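Local coordinates for protein ureidoglycolate hydrolase (Arabidopsis thaliana, PDB 4PXE) that hydrolyses (S)-ureidoglycolate to glyoxylate, ammonium and carbon dioxide, using two manganese ions per subunit, in the last step of plant purine breakdown, at residues A[9-15]-A[117-123]; A[229-233]-A[304-308]; A[255-260]-A[296-302]; A[214-218]-A[369-373]; A[29-33]-A[44-48]. All coordinates share one frame; numbering follows the deposited sequence.

Contact 1: residues A[9-15]-A[117-123]; sequences LASSLSV and VLKRSGF
The C-terminal turn of helix 105-120, closed by a Schellman motif at Gly122, is where the N-terminal segment 9-15 docks, with Leu9, Leu13 and Val15 meeting Val117, Ser121 and Phe123. Val117 and two leucines carry most of the apolar contact. Leu13 lays CD2 across Val117 CG1 at 3.7 Å, the two side chains running at about a right angle. The CG of Leu9, anti to the backbone N (chi1 179°), carries both branches toward the helix end: CD1 rests 3.9 Å from Ser121 CB, while CD2 approaches Phe123 CD1. Val15 CG2 meets Val117 CG2 at 3.8 Å.

Polar bonds flank this seam. Arg120 NH2 donates to Ser14 O at 2.9 Å along an almost straight line (176°), in the plane of both the guanidinium and the carbonyl, and NH2 also forms a salt bridge with Glu113. Ser12 OG gives its proton to Leu9 O and lies 2.8 Å from Ser121 OG. A water joins the two segments, accepting from Ser14 N, donating to Val117 O at 2.8 Å and bonding to Ser121 OG.

Helix 410-429 lies against both segments, touching Leu9 and Phe123 through Ala425, and Trp77 of strand 73-77 packs on Leu118 and Phe123.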
# COMPACT_ATOMS: atom_id res chain seq x y z
N LEU A 9 -35.00 -40.68 -11.20
CA LEU A 9 -33.84 -40.11 -10.52
C LEU A 9 -34.06 -38.62 -10.19
O LEU A 9 -33.86 -38.20 -9.05
CB LEU A 9 -32.57 -40.29 -11.34
CG LEU A 9 -31.34 -39.70 -10.68
CD1 LEU A 9 -31.06 -40.37 -9.34
CD2 LEU A 9 -30.14 -39.81 -11.60
N ALA A 10 -34.48 -37.85 -11.19
CA ALA A 10 -34.70 -36.42 -11.02
C ALA A 10 -35.64 -36.09 -9.86
O ALA A 10 -35.35 -35.24 -9.03
CB ALA A 10 -35.22 -35.79 -12.31
N SER A 11 -36.77 -36.79 -9.80
CA SER A 11 -37.76 -36.49 -8.77
C SER A 11 -37.28 -36.91 -7.39
O SER A 11 -37.78 -36.41 -6.38
CB SER A 11 -39.11 -37.13 -9.10
OG SER A 11 -39.01 -38.54 -9.07
N SER A 12 -36.32 -37.82 -7.34
CA SER A 12 -35.80 -38.33 -6.06
C SER A 12 -34.70 -37.45 -5.45
O SER A 12 -34.33 -37.65 -4.30
CB SER A 12 -35.24 -39.74 -6.23
OG SER A 12 -33.96 -39.70 -6.84
N LEU A 13 -34.17 -36.50 -6.22
CA LEU A 13 -33.06 -35.70 -5.73
C LEU A 13 -33.52 -34.74 -4.64
O LEU A 13 -34.43 -33.95 -4.85
CB LEU A 13 -32.43 -34.91 -6.89
CG LEU A 13 -31.91 -35.71 -8.08
CD1 LEU A 13 -31.28 -34.77 -9.12
CD2 LEU A 13 -30.91 -36.78 -7.65
N SER A 14 -32.91 -34.84 -3.46
CA SER A 14 -33.20 -33.88 -2.40
C SER A 14 -31.92 -33.40 -1.73
O SER A 14 -31.05 -34.19 -1.37
CB SER A 14 -34.18 -34.45 -1.37
OG SER A 14 -33.56 -35.40 -0.54
N VAL A 15 -31.84 -32.09 -1.57
CA VAL A 15 -30.65 -31.41 -1.05
C VAL A 15 -30.91 -30.99 0.38
O VAL A 15 -32.03 -30.59 0.72
CB VAL A 15 -30.33 -30.15 -1.90
CG1 VAL A 15 -29.20 -29.34 -1.30
CG2 VAL A 15 -30.03 -30.53 -3.35
N VAL A 117 -26.21 -36.23 -2.53
CA VAL A 117 -27.55 -36.29 -3.11
C VAL A 117 -27.71 -37.55 -3.97
O VAL A 117 -28.69 -38.29 -3.83
CB VAL A 117 -27.83 -35.03 -3.98
CG1 VAL A 117 -29.01 -35.26 -4.92
CG2 VAL A 117 -28.04 -33.79 -3.10
N LEU A 118 -26.75 -37.80 -4.85
CA LEU A 118 -26.79 -38.97 -5.72
C LEU A 118 -26.72 -40.27 -4.93
O LEU A 118 -27.42 -41.24 -5.24
CB LEU A 118 -25.64 -38.90 -6.73
CG LEU A 118 -25.85 -37.89 -7.86
CD1 LEU A 118 -24.59 -37.81 -8.72
CD2 LEU A 118 -27.08 -38.24 -8.71
N LYS A 119 -25.89 -40.29 -3.89
CA LYS A 119 -25.79 -41.47 -3.04
C LYS A 119 -27.11 -41.74 -2.30
O LYS A 119 -27.54 -42.89 -2.21
CB LYS A 119 -24.60 -41.39 -2.08
CG LYS A 119 -23.26 -41.54 -2.78
CD LYS A 119 -22.11 -41.81 -1.82
CE LYS A 119 -20.83 -42.17 -2.58
NZ LYS A 119 -19.73 -42.64 -1.69
N ARG A 120 -27.75 -40.69 -1.78
CA ARG A 120 -29.04 -40.87 -1.10
C ARG A 120 -30.10 -41.44 -2.04
O ARG A 120 -31.01 -42.15 -1.61
CB ARG A 120 -29.55 -39.56 -0.47
CG ARG A 120 -28.85 -39.20 0.82
CD ARG A 120 -29.54 -38.05 1.56
NE ARG A 120 -29.56 -36.78 0.82
CZ ARG A 120 -28.62 -35.85 0.91
NH1 ARG A 120 -27.54 -36.04 1.66
NH2 ARG A 120 -28.74 -34.72 0.22
N SER A 121 -29.98 -41.12 -3.33
CA SER A 121 -30.91 -41.61 -4.34
C SER A 121 -30.55 -42.99 -4.90
O SER A 121 -31.26 -43.51 -5.77
CB SER A 121 -31.04 -40.59 -5.47
OG SER A 121 -31.81 -39.48 -5.04
N GLY A 122 -29.45 -43.56 -4.42
CA GLY A 122 -29.01 -44.88 -4.86
C GLY A 122 -28.46 -44.93 -6.28
O GLY A 122 -28.48 -45.96 -6.94
N PHE A 123 -27.95 -43.79 -6.75
CA PHE A 123 -27.39 -43.74 -8.09
C PHE A 123 -26.14 -44.61 -8.19
O PHE A 123 -25.32 -44.64 -7.27
CB PHE A 123 -27.07 -42.30 -8.50
CG PHE A 123 -26.41 -42.19 -9.84
CD1 PHE A 123 -27.11 -42.53 -11.00
CD2 PHE A 123 -25.09 -41.79 -9.95
CE1 PHE A 123 -26.50 -42.45 -12.24
CE2 PHE A 123 -24.48 -41.71 -11.19
CZ PHE A 123 -25.18 -42.04 -12.33
O HOH W 1 -31.30 -37.51 -3.20

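Contact 2: residues A[229-233]-A[304-308]; sequences AAPAS and IDTRD. With GLV (glyoxylic acid), chain E.
Backbone hydrogen bonds join Ala230 with Asp308 and Ala232 with Thr306, pairing strands 230-233 and 304-308 as antiparallel neighbours, their short axes at 161°. Ala232 N reaches Thr306 O at 2.9 Å, nearly in line with the carbonyl, and Thr306 N returns the bond to Ala232 O; the link from Asp308 N to Ala230 O is weak. At the non-hydrogen-bonded pairs, CA-H...O contacts fill in, Arg307 CA lying 3.3 Å from Ala230 O.

The charged pair lies on the face that also carries Pro231 and Ser233. Arg307 grips Asp305 side-on: NE meets the syn lone pair of OD1 at 2.9 Å, and NH2 reaches OD2 from out of the carboxylate plane. With NE so occupied and the chain extended from CG, the far edge of the guanidinium takes the glyoxylate carboxylate as a fork, NH1 to O2 at 2.8 Å and NH2 to O3 at 2.7 Å. Asp305 thus acts as a second-shell residue fixing the rotation of the arginine.

Asn294 of the second subunit and the Tyr377 backbone N also bind the glyoxylate. An arginine on a sheet strand, holding the carboxylate of the product glyoxylate near the two-manganese centre, is part of the substrate site of this M20-family enzyme.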
# COMPACT_ATOMS: atom_id res chain seq x y z
N ALA A 229 -15.55 -15.16 -21.24
CA ALA A 229 -14.84 -14.02 -21.83
C ALA A 229 -13.32 -14.13 -21.70
O ALA A 229 -12.81 -14.86 -20.84
CB ALA A 229 -15.35 -12.71 -21.21
N ALA A 230 -12.62 -13.41 -22.57
CA ALA A 230 -11.17 -13.49 -22.68
C ALA A 230 -10.47 -12.54 -21.71
O ALA A 230 -10.58 -11.32 -21.84
CB ALA A 230 -10.76 -13.15 -24.10
N PRO A 231 -9.73 -13.10 -20.74
CA PRO A 231 -9.13 -12.25 -19.70
C PRO A 231 -7.66 -11.93 -19.93
O PRO A 231 -6.90 -12.77 -20.45
CB PRO A 231 -9.27 -13.12 -18.46
CG PRO A 231 -9.06 -14.53 -18.99
CD PRO A 231 -9.62 -14.53 -20.41
N ALA A 232 -7.25 -10.73 -19.53
CA ALA A 232 -5.84 -10.37 -19.54
C ALA A 232 -5.48 -9.56 -18.31
O ALA A 232 -6.34 -8.92 -17.70
CB ALA A 232 -5.48 -9.58 -20.80
N SER A 233 -4.20 -9.57 -17.94
CA SER A 233 -3.74 -8.70 -16.87
C SER A 233 -2.34 -8.19 -17.16
O SER A 233 -1.54 -8.86 -17.82
CB SER A 233 -3.81 -9.39 -15.51
OG SER A 233 -2.77 -10.31 -15.35
N ILE A 304 -3.35 -4.10 -13.73
CA ILE A 304 -4.47 -3.75 -14.58
C ILE A 304 -5.14 -5.02 -15.09
O ILE A 304 -4.47 -5.93 -15.55
CB ILE A 304 -3.98 -2.94 -15.80
CG1 ILE A 304 -3.24 -1.68 -15.32
CG2 ILE A 304 -5.13 -2.58 -16.72
CD1 ILE A 304 -2.50 -0.92 -16.44
N ASP A 305 -6.47 -5.06 -14.98
CA ASP A 305 -7.27 -6.20 -15.43
C ASP A 305 -8.07 -5.70 -16.62
O ASP A 305 -8.68 -4.64 -16.56
CB ASP A 305 -8.20 -6.62 -14.27
CG ASP A 305 -9.15 -7.74 -14.65
OD1 ASP A 305 -10.10 -7.49 -15.42
OD2 ASP A 305 -8.96 -8.86 -14.15
N THR A 306 -8.08 -6.44 -17.73
CA THR A 306 -8.93 -6.04 -18.85
C THR A 306 -9.45 -7.27 -19.59
O THR A 306 -8.74 -8.26 -19.73
CB THR A 306 -8.26 -5.01 -19.80
OG1 THR A 306 -9.22 -4.48 -20.72
CG2 THR A 306 -7.08 -5.61 -20.54
N ARG A 307 -10.71 -7.21 -20.00
CA ARG A 307 -11.38 -8.37 -20.61
C ARG A 307 -12.40 -7.95 -21.64
O ARG A 307 -12.88 -6.82 -21.64
CB ARG A 307 -12.10 -9.24 -19.55
CG ARG A 307 -11.43 -9.25 -18.17
CD ARG A 307 -12.21 -10.07 -17.18
NE ARG A 307 -11.67 -9.84 -15.84
CZ ARG A 307 -11.97 -10.57 -14.78
NH1 ARG A 307 -12.82 -11.59 -14.88
NH2 ARG A 307 -11.44 -10.29 -13.59
N ASP A 308 -12.75 -8.90 -22.51
CA ASP A 308 -13.86 -8.73 -23.45
C ASP A 308 -14.26 -10.13 -23.91
O ASP A 308 -13.43 -11.04 -23.92
CB ASP A 308 -13.43 -7.88 -24.65
CG ASP A 308 -14.61 -7.26 -25.41
OD1 ASP A 308 -15.67 -7.92 -25.58
OD2 ASP A 308 -14.48 -6.10 -25.87
C1 GLV E . -11.83 -14.35 -10.91
O1 GLV E . -12.40 -15.55 -11.30
C2 GLV E . -12.16 -13.20 -11.79
O2 GLV E . -12.92 -13.39 -12.79
O3 GLV E . -11.68 -12.05 -11.53
O HOH W 2 -8.37 -10.50 -16.41

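Contact 3: residues A[255-260]-A[296-302]; sequences DAGLAA and IPSKSHL
Asp255 leans over the ring of Pro297 and the branch methyl of Ile296, and its side chain can be traced outward atom by atom. CB leaves the backbone just before the helix and carries CG anti to the backbone N (chi1 -172°), which puts CG 3.9 Å from Ile296 CG2. Beyond it the carboxylate forks. OD2 lies 3.7 Å from Ile296 CG2, whereas OD1 stands over the face of the proline ring, toward CD and CG, and turns back to the helix start. There it accepts from Leu258 N at 3.2 Å, the donor standing well above the carboxylate plane, and more weakly from Gly257 N. Asp255 is therefore the N-cap of helix 256-272, and its negative charge is probably favourable beside the amino end of the helix dipole. With an alanine here, the amides of Gly257 and Leu258 would probably lose their side-chain acceptor and a gap would open over the Pro297 ring.

This helix packs over strand 295-308 in the dimerization region, its first turn running at 23° to strand 299-302. The strand carries a classic beta bulge, where Ser298 and Lys299 both face His289. Past the bulge, Ser300 OG donates to Ala256 O at 2.8 Å from above the carbonyl plane, while Ala260 N reaches the same oxygen from the opposite face. Ala260 CB rests on Ser300 OG at 3.5 Å and on Leu302 CD1 at 3.9 Å. Nearer the cap, Ala256 N makes a weak bond to Pro297 O. Ile296 and Pro297 also pack against Thr282 and Val283 of the second subunit.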
# COMPACT_ATOMS: atom_id res chain seq x y z
N ASP A 255 7.19 12.85 -11.30
CA ASP A 255 6.40 12.21 -10.26
C ASP A 255 5.78 10.91 -10.77
O ASP A 255 4.89 10.93 -11.62
CB ASP A 255 5.31 13.20 -9.81
CG ASP A 255 4.53 12.75 -8.58
OD1 ASP A 255 4.22 11.55 -8.44
OD2 ASP A 255 4.21 13.63 -7.75
N ALA A 256 6.25 9.78 -10.24
CA ALA A 256 5.78 8.47 -10.69
C ALA A 256 4.32 8.23 -10.32
O ALA A 256 3.64 7.44 -10.97
CB ALA A 256 6.66 7.36 -10.13
N GLY A 257 3.85 8.90 -9.28
CA GLY A 257 2.46 8.75 -8.86
C GLY A 257 1.53 9.39 -9.87
O GLY A 257 0.47 8.84 -10.18
N LEU A 258 1.92 10.54 -10.41
CA LEU A 258 1.10 11.22 -11.41
C LEU A 258 1.11 10.45 -12.73
O LEU A 258 0.08 10.39 -13.40
CB LEU A 258 1.53 12.67 -11.57
CG LEU A 258 1.25 13.51 -10.33
CD1 LEU A 258 1.66 14.95 -10.57
CD2 LEU A 258 -0.22 13.42 -9.91
N ALA A 259 2.24 9.82 -13.08
CA ALA A 259 2.26 8.93 -14.24
C ALA A 259 1.26 7.80 -14.06
O ALA A 259 0.53 7.45 -14.99
CB ALA A 259 3.66 8.37 -14.47
N ALA A 260 1.20 7.24 -12.85
CA ALA A 260 0.29 6.14 -12.57
C ALA A 260 -1.15 6.60 -12.65
O ALA A 260 -2.01 5.89 -13.20
CB ALA A 260 0.59 5.55 -11.20
N ILE A 296 8.19 12.55 -2.54
CA ILE A 296 7.60 12.46 -3.88
C ILE A 296 7.78 11.03 -4.37
O ILE A 296 8.89 10.51 -4.32
CB ILE A 296 8.29 13.40 -4.87
CG1 ILE A 296 8.25 14.85 -4.38
CG2 ILE A 296 7.63 13.30 -6.25
CD1 ILE A 296 9.18 15.78 -5.17
N PRO A 297 6.70 10.39 -4.85
CA PRO A 297 6.87 8.99 -5.26
C PRO A 297 7.95 8.80 -6.33
O PRO A 297 7.90 9.47 -7.36
CB PRO A 297 5.49 8.62 -5.82
CG PRO A 297 4.54 9.53 -5.10
CD PRO A 297 5.30 10.83 -4.90
N SER A 298 8.89 7.90 -6.06
CA SER A 298 9.95 7.57 -7.01
C SER A 298 9.64 6.28 -7.77
O SER A 298 10.29 5.98 -8.76
CB SER A 298 11.32 7.44 -6.31
OG SER A 298 11.28 6.50 -5.25
N LYS A 299 8.67 5.52 -7.29
CA LYS A 299 8.22 4.33 -8.00
C LYS A 299 6.71 4.21 -7.84
O LYS A 299 6.17 4.47 -6.77
CB LYS A 299 8.89 3.08 -7.46
CG LYS A 299 10.37 2.97 -7.73
CD LYS A 299 10.84 1.52 -7.62
CE LYS A 299 10.38 0.88 -6.32
NZ LYS A 299 10.85 -0.54 -6.22
N SER A 300 6.04 3.83 -8.92
CA SER A 300 4.63 3.48 -8.82
C SER A 300 4.43 2.13 -9.50
O SER A 300 5.15 1.78 -10.42
CB SER A 300 3.74 4.55 -9.44
OG SER A 300 4.02 4.72 -10.82
N HIS A 301 3.43 1.40 -9.02
CA HIS A 301 3.19 0.02 -9.43
C HIS A 301 1.70 -0.12 -9.64
O HIS A 301 0.92 0.10 -8.70
CB HIS A 301 3.67 -0.92 -8.31
CG HIS A 301 3.32 -2.36 -8.52
ND1 HIS A 301 4.18 -3.27 -9.09
CD2 HIS A 301 2.20 -3.05 -8.20
CE1 HIS A 301 3.60 -4.46 -9.13
NE2 HIS A 301 2.40 -4.35 -8.60
N LEU A 302 1.29 -0.45 -10.87
CA LEU A 302 -0.12 -0.67 -11.19
C LEU A 302 -0.33 -2.09 -11.63
O LEU A 302 0.52 -2.67 -12.31
CB LEU A 302 -0.57 0.20 -12.37
CG LEU A 302 -0.42 1.70 -12.30
CD1 LEU A 302 0.96 2.07 -12.83
CD2 LEU A 302 -1.52 2.39 -13.11

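Contact 4: residues A[214-218]-A[369-373]; sequences ILEDE and HKMMI
Helix 214-218 lies over strand 369-373 at an axial separation of 10.1 Å, their directions 142° apart, and Leu215 and Lys370 bring the backbones nearest with CA atoms 8.2 Å from each other. At that spacing the gap is bridged by side chains. Met372 supplies the apolar part: SD sits 3.9 Å from Leu215 CD2, and the bend at its last torsion (chi3 -60°) swings CE to 3.9 Å from Ile214 CB. Leu215 and Met372 also share Phe393 of strand 389-394 as a neighbour.

Lys370 rises alongside this patch. Its CG stands between the backbone N and the carbonyl carbon (chi1 77°); CD passes Ile214 CG2 at 4.0 Å, and the bend beyond it at chi3 turns CE and NZ toward the carboxylate of Glu218. The ammonium favours OE1, at 3.0 Å on its syn side and slightly out of the carboxylate plane, with a weak second bond to OE2 at 3.4 Å. A methionine in place of Lys370 would probably leave the Glu218 carboxylate without its cationic mate and free to turn.

The backbone amides of Ile214 and Leu215 are held by Glu210, which ties the start of this helix to a residue of the substrate site. With Glu218 exposed and Leu215 buried, the chemistry is graded: an apolar layer shared by helix and strand, with a salt bridge at its outer edge whose strength solvent would probably temper.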
# COMPACT_ATOMS: atom_id res chain seq x y z
N ILE A 214 -28.44 -11.03 -14.07
CA ILE A 214 -29.36 -11.43 -15.14
C ILE A 214 -30.39 -12.47 -14.70
O ILE A 214 -31.59 -12.28 -14.93
CB ILE A 214 -28.60 -11.92 -16.39
CG1 ILE A 214 -27.73 -10.79 -16.95
CG2 ILE A 214 -29.59 -12.44 -17.43
CD1 ILE A 214 -28.50 -9.62 -17.49
N LEU A 215 -29.95 -13.56 -14.07
CA LEU A 215 -30.89 -14.59 -13.67
C LEU A 215 -31.88 -14.04 -12.65
O LEU A 215 -33.08 -14.29 -12.74
CB LEU A 215 -30.16 -15.81 -13.09
CG LEU A 215 -29.28 -16.59 -14.07
CD1 LEU A 215 -28.46 -17.61 -13.30
CD2 LEU A 215 -30.12 -17.29 -15.15
N GLU A 216 -31.38 -13.26 -11.69
CA GLU A 216 -32.26 -12.66 -10.71
C GLU A 216 -33.27 -11.72 -11.37
O GLU A 216 -34.48 -11.80 -11.09
CB GLU A 216 -31.44 -11.92 -9.65
CG GLU A 216 -32.30 -11.30 -8.57
CD GLU A 216 -31.48 -10.67 -7.49
OE1 GLU A 216 -30.92 -9.59 -7.72
OE2 GLU A 216 -31.42 -11.28 -6.40
N ASP A 217 -32.80 -10.84 -12.26
CA ASP A 217 -33.68 -9.85 -12.87
C ASP A 217 -34.76 -10.51 -13.73
O ASP A 217 -35.89 -10.02 -13.79
CB ASP A 217 -32.90 -8.87 -13.76
CG ASP A 217 -32.01 -7.94 -12.97
OD1 ASP A 217 -32.22 -7.77 -11.75
OD2 ASP A 217 -31.10 -7.35 -13.60
N GLU A 218 -34.41 -11.61 -14.38
CA GLU A 218 -35.33 -12.27 -15.31
C GLU A 218 -36.20 -13.33 -14.63
O GLU A 218 -37.07 -13.93 -15.26
CB GLU A 218 -34.57 -12.84 -16.51
CG GLU A 218 -33.93 -11.70 -17.29
CD GLU A 218 -33.18 -12.11 -18.54
OE1 GLU A 218 -33.24 -13.29 -18.94
OE2 GLU A 218 -32.53 -11.21 -19.12
N HIS A 369 -34.42 -21.73 -17.22
CA HIS A 369 -33.02 -21.52 -17.56
C HIS A 369 -32.86 -20.72 -18.83
O HIS A 369 -33.79 -20.60 -19.62
CB HIS A 369 -32.30 -22.86 -17.69
CG HIS A 369 -33.02 -23.85 -18.54
ND1 HIS A 369 -32.73 -24.05 -19.87
CD2 HIS A 369 -34.05 -24.68 -18.25
CE1 HIS A 369 -33.53 -24.98 -20.36
NE2 HIS A 369 -34.34 -25.38 -19.40
N LYS A 370 -31.68 -20.13 -19.00
CA LYS A 370 -31.34 -19.48 -20.25
C LYS A 370 -29.87 -19.71 -20.55
O LYS A 370 -29.09 -20.05 -19.67
CB LYS A 370 -31.63 -17.98 -20.20
CG LYS A 370 -30.59 -17.19 -19.43
CD LYS A 370 -30.87 -15.69 -19.45
CE LYS A 370 -30.74 -15.11 -20.84
NZ LYS A 370 -30.97 -13.64 -20.86
N MET A 371 -29.50 -19.53 -21.82
CA MET A 371 -28.12 -19.58 -22.25
C MET A 371 -27.48 -18.24 -21.97
O MET A 371 -28.07 -17.19 -22.23
CB MET A 371 -28.06 -19.84 -23.76
CG MET A 371 -28.75 -21.11 -24.20
SD MET A 371 -27.89 -22.55 -23.57
CE MET A 371 -28.91 -23.87 -24.23
N MET A 372 -26.25 -18.25 -21.47
CA MET A 372 -25.57 -16.98 -21.21
C MET A 372 -24.06 -17.17 -21.18
O MET A 372 -23.57 -18.30 -21.15
CB MET A 372 -26.09 -16.34 -19.92
CG MET A 372 -25.90 -17.19 -18.68
SD MET A 372 -26.90 -16.69 -17.25
CE MET A 372 -26.32 -15.02 -17.00
N ILE A 373 -23.33 -16.06 -21.19
CA ILE A 373 -21.88 -16.13 -21.14
C ILE A 373 -21.38 -15.77 -19.75
O ILE A 373 -22.09 -15.15 -18.96
CB ILE A 373 -21.21 -15.21 -22.18
CG1 ILE A 373 -21.32 -13.74 -21.77
CG2 ILE A 373 -21.79 -15.48 -23.57
CD1 ILE A 373 -20.16 -12.87 -22.23

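Contact 5: residues A[29-33]-A[44-48]; sequences SFSDA and TDKDV
Lys46 buries more surface here than any other residue, folding over Asp32 and the backbone of Phe30 and Ser31. The bend at chi2 (-51°) lays CD along the loop, and the one at chi4 (-60°) turns NZ toward the aspartates. CB lies 3.8 Å from Phe30 O, CD passes close to Ser31 N, and CE comes to 3.6 Å from Ser31 O. The ammonium then closes on Asp32, NZ to OD1 at 2.8 Å, approaching on the syn side and 26° out of the carboxylate plane. A second anion holds the same nitrogen: Asp45 OD2 accepts from NZ at 3.1 Å, again on the syn side.

Asp32 is the next contributor. The lysine methylenes lie against its carboxylate as well, with Lys46 CG 3.5 Å from Asp32 OD1. OD2 looks to two waters, one of which also donates to Thr44 OG1 and the other to Asp45 OD1. The two aspartates come within 4.4 Å of each other at their OD1 atoms, a like-charge approach that the shared lysine and the bridging water probably offset.

Phe30, at the centre of an inverse gamma turn, brings CB to 3.7 Å from Lys46 O, while its ring carries Ser29 OG over the centre of one face.

Asp32, Asp45 and Lys46 form a salt-bridge network at the start of helix 45-60, which Thr44 caps weakly through Asp47 N. The loop after helix 17-28 leads on to strand 38-40, whose Arg40 binds Phe30 O and touches Lys46, and whose Thr39 pairs with Asp32.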
# COMPACT_ATOMS: atom_id res chain seq x y z
N SER A 29 -15.49 -18.83 8.15
CA SER A 29 -14.77 -18.48 9.38
C SER A 29 -13.25 -18.56 9.20
O SER A 29 -12.51 -17.97 9.98
CB SER A 29 -15.21 -19.37 10.54
OG SER A 29 -14.69 -20.68 10.41
N PHE A 30 -12.80 -19.29 8.18
CA PHE A 30 -11.37 -19.38 7.89
C PHE A 30 -10.96 -18.18 7.04
O PHE A 30 -10.86 -18.27 5.82
CB PHE A 30 -11.03 -20.70 7.18
CG PHE A 30 -11.49 -21.92 7.94
CD1 PHE A 30 -11.05 -22.16 9.23
CD2 PHE A 30 -12.36 -22.82 7.35
CE1 PHE A 30 -11.47 -23.28 9.92
CE2 PHE A 30 -12.78 -23.94 8.04
CZ PHE A 30 -12.34 -24.17 9.33
N SER A 31 -10.71 -17.07 7.71
CA SER A 31 -10.59 -15.79 7.04
C SER A 31 -9.64 -14.86 7.77
O SER A 31 -9.64 -14.81 9.00
CB SER A 31 -11.97 -15.13 6.98
OG SER A 31 -11.90 -13.84 6.41
N ASP A 32 -8.86 -14.10 7.00
CA ASP A 32 -8.01 -13.06 7.57
C ASP A 32 -8.72 -11.71 7.68
O ASP A 32 -8.16 -10.75 8.21
CB ASP A 32 -6.70 -12.94 6.79
CG ASP A 32 -5.71 -14.02 7.16
OD1 ASP A 32 -5.63 -14.39 8.35
OD2 ASP A 32 -5.01 -14.52 6.25
N ALA A 33 -9.94 -11.63 7.17
CA ALA A 33 -10.79 -10.45 7.32
C ALA A 33 -11.94 -10.78 8.26
O ALA A 33 -12.43 -11.91 8.28
CB ALA A 33 -11.33 -10.00 5.97
N THR A 44 -1.71 -19.83 2.82
CA THR A 44 -1.70 -19.30 4.18
C THR A 44 -2.35 -20.28 5.15
O THR A 44 -2.95 -21.28 4.74
CB THR A 44 -2.45 -17.97 4.27
OG1 THR A 44 -3.82 -18.18 3.90
CG2 THR A 44 -1.81 -16.93 3.33
N ASP A 45 -2.25 -19.98 6.44
CA ASP A 45 -2.86 -20.81 7.47
C ASP A 45 -4.38 -20.97 7.29
O ASP A 45 -4.91 -22.06 7.46
CB ASP A 45 -2.50 -20.31 8.88
CG ASP A 45 -3.07 -18.93 9.18
OD1 ASP A 45 -3.27 -18.13 8.24
OD2 ASP A 45 -3.30 -18.64 10.38
N LYS A 46 -5.06 -19.88 6.92
CA LYS A 46 -6.50 -19.95 6.66
C LYS A 46 -6.82 -20.87 5.49
O LYS A 46 -7.80 -21.62 5.54
CB LYS A 46 -7.07 -18.55 6.41
CG LYS A 46 -6.80 -17.53 7.51
CD LYS A 46 -7.20 -18.07 8.87
CE LYS A 46 -7.03 -17.02 9.97
NZ LYS A 46 -5.62 -16.56 10.08
N ASP A 47 -6.00 -20.82 4.44
CA ASP A 47 -6.16 -21.72 3.30
C ASP A 47 -6.01 -23.18 3.72
O ASP A 47 -6.81 -24.03 3.34
CB ASP A 47 -5.14 -21.39 2.20
CG ASP A 47 -5.31 -22.24 0.95
OD1 ASP A 47 -6.46 -22.53 0.55
OD2 ASP A 47 -4.29 -22.62 0.34
N VAL A 48 -4.98 -23.45 4.53
CA VAL A 48 -4.74 -24.80 5.01
C VAL A 48 -5.93 -25.33 5.84
O VAL A 48 -6.36 -26.47 5.67
CB VAL A 48 -3.41 -24.89 5.81
CG1 VAL A 48 -3.27 -26.26 6.48
CG2 VAL A 48 -2.22 -24.61 4.90
O HOH W 3 -5.42 -15.86 4.09
O HOH W 4 -2.71 -15.57 7.02

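In the fold
Along the chain, contact 1 opens first and encloses contact 5; contact 4 follows and encloses contact 2, which in turn encloses contact 3. Contacts 2 and 3 share strand 295-308 and both touch the second subunit, their centres about 23 Å apart. Contact 4 reaches the same sheet through strand 369-374, a neighbour of strand 222-239, and its nearest atoms lie about 5 Å from contact 2. Contacts 1 and 3 are farthest apart, with centres about 58 Å apart on opposite sides of the chain's centre. Strand 295-308 thus takes part both in the region involved in dimerization and in the glyoxylate site, while contacts 1 and 5 lie away from the annotated sites.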